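PDB 6CHJ: diacylglycerol O-acyltransferase, which probably transfers the acyl group of an acyl-CoA to a diacylglycerol, or to an alcohol as a wax ester synthase, releasing CoA. Local coordinates for residues T267-A272 against Q444-L449. Numbering follows the deposited sequence.
Sequences TAMCAA and QGLAEL
Met-269 turns CG anti to its own carbonyl carbon (chi1 -79°), while Leu-446 sends CG anti to the backbone N (chi1 -179°), and the two side chains meet at a slant between two packed helices. This is a helix-helix contact of the second half of the CoA-dependent acyltransferase fold: helix 262-280 against helix 437-453, the last helix of the chain, whose segment 444-449 lies in the WS/DGAT C-terminal family region. CG of Met-269 lies 3.9 Å from CB of Leu-446. SD continues the extended methionine chain and rests 4.1 Å from CD1 of Leu-446; only beyond it does the chain bend, the turn about CG-SD (chi3 68°) setting the direction of CE. Ile-251 of helix 248-258 touches both side chains, and Phe-423 of strand 420-428 packs on Met-269, so the pair is buried among apolar neighbours. An alanine in place of Met-269 would probably leave CB and CD1 of Leu-446 without their partners on this helix and open a gap beside Ile-251 and Phe-423. The other half of the contact involves bare backbone: Gly-445 presents its CA to Ala-272, and the CA atoms of these two residues come within 5.1 Å. The lack of a side chain at Gly-445 is consistent with so close an approach. No hydrogen bond joins the two segments; Leu-449 O instead takes one from the hydroxyl of Tyr-258. At the closest point of the backbones, the methyl CB of Ala-272 sits 3.7 Å from CA of Gly-445.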
loop_
_atom_site.group_PDB
_atom_site.type_symbol
_atom_site.label_atom_id
_atom_site.label_comp_id
_atom_site.label_asym_id
_atom_site.label_seq_id
_atom_site.Cartn_x
_atom_site.Cartn_y
_atom_site.Cartn_z
ATOM N N THR B 267 -17.451 -6.683 26.595
ATOM C CA THR B 267 -18.156 -7.467 25.583
ATOM C C THR B 267 -19.550 -6.904 25.341
ATOM O O THR B 267 -20.030 -6.872 24.201
ATOM C CB THR B 267 -18.222 -8.934 26.013
ATOM O OG1 THR B 267 -16.885 -9.445 26.154
ATOM C CG2 THR B 267 -18.975 -9.772 24.972
ATOM N N ALA B 268 -20.208 -6.454 26.414
ATOM C CA ALA B 268 -21.498 -5.783 26.297
ATOM C C ALA B 268 -21.381 -4.479 25.518
ATOM O O ALA B 268 -22.264 -4.141 24.722
ATOM C CB ALA B 268 -22.070 -5.516 27.696
ATOM N N MET B 269 -20.315 -3.712 25.759
ATOM C CA MET B 269 -20.096 -2.517 24.948
ATOM C C MET B 269 -20.031 -2.868 23.466
ATOM O O MET B 269 -20.647 -2.182 22.642
ATOM C CB MET B 269 -18.829 -1.792 25.382
ATOM C CG MET B 269 -19.012 -0.944 26.642
ATOM S SD MET B 269 -17.397 -0.505 27.297
ATOM C CE MET B 269 -16.792 0.600 26.007
ATOM N N CYS B 270 -19.335 -3.967 23.120
ATOM C CA CYS B 270 -19.305 -4.414 21.724
ATOM C C CYS B 270 -20.692 -4.840 21.244
ATOM O O CYS B 270 -21.128 -4.435 20.158
ATOM C CB CYS B 270 -18.296 -5.552 21.536
ATOM S SG CYS B 270 -16.551 -5.116 21.955
ATOM N N ALA B 271 -21.404 -5.659 22.033
ATOM C CA ALA B 271 -22.779 -6.035 21.678
ATOM C C ALA B 271 -23.665 -4.811 21.430
ATOM O O ALA B 271 -24.387 -4.748 20.427
ATOM C CB ALA B 271 -23.392 -6.902 22.776
ATOM N N ALA B 272 -23.632 -3.829 22.338
ATOM C CA ALA B 272 -24.440 -2.621 22.153
ATOM C C ALA B 272 -24.038 -1.882 20.880
ATOM O O ALA B 272 -24.889 -1.588 20.029
ATOM C CB ALA B 272 -24.318 -1.696 23.372
ATOM N N GLN B 444 -21.969 5.047 23.921
ATOM C CA GLN B 444 -23.374 5.083 24.279
ATOM C C GLN B 444 -23.796 3.788 24.990
ATOM O O GLN B 444 -24.605 3.821 25.933
ATOM C CB GLN B 444 -24.190 5.339 23.008
ATOM C CG GLN B 444 -25.708 5.377 23.183
ATOM C CD GLN B 444 -26.456 5.024 21.912
ATOM O OE1 GLN B 444 -25.841 4.774 20.867
ATOM N NE2 GLN B 444 -27.785 4.990 21.990
ATOM N N GLY B 445 -23.240 2.639 24.569
ATOM C CA GLY B 445 -23.541 1.384 25.246
ATOM C C GLY B 445 -23.112 1.392 26.704
ATOM O O GLY B 445 -23.821 0.879 27.575
ATOM N N LEU B 446 -21.962 2.008 26.996
ATOM C CA LEU B 446 -21.514 2.089 28.381
ATOM C C LEU B 446 -22.336 3.117 29.175
ATOM O O LEU B 446 -22.664 2.894 30.346
ATOM C CB LEU B 446 -20.027 2.420 28.405
ATOM C CG LEU B 446 -19.323 2.535 29.756
ATOM C CD1 LEU B 446 -19.340 1.194 30.457
ATOM C CD2 LEU B 446 -17.898 3.015 29.559
ATOM N N ALA B 447 -22.686 4.245 28.550
ATOM C CA ALA B 447 -23.464 5.255 29.251
ATOM C C ALA B 447 -24.884 4.769 29.544
ATOM O O ALA B 447 -25.469 5.157 30.559
ATOM C CB ALA B 447 -23.475 6.552 28.437
ATOM N N GLU B 448 -25.452 3.930 28.673
ATOM C CA GLU B 448 -26.792 3.396 28.910
ATOM C C GLU B 448 -26.809 2.523 30.157
ATOM O O GLU B 448 -27.730 2.609 30.979
ATOM C CB GLU B 448 -27.265 2.591 27.702
ATOM C CG GLU B 448 -27.947 3.397 26.613
ATOM C CD GLU B 448 -28.796 2.525 25.713
ATOM O OE1 GLU B 448 -28.999 1.348 26.078
ATOM O OE2 GLU B 448 -29.273 3.006 24.659
ATOM N N LEU B 449 -25.804 1.652 30.298
ATOM C CA LEU B 449 -25.631 0.912 31.543
ATOM C C LEU B 449 -25.441 1.863 32.721
ATOM O O LEU B 449 -25.954 1.616 33.817
ATOM C CB LEU B 449 -24.441 -0.044 31.435
ATOM C CG LEU B 449 -24.581 -1.260 30.522
ATOM C CD1 LEU B 449 -23.250 -2.055 30.446
ATOM C CD2 LEU B 449 -25.712 -2.125 31.022
#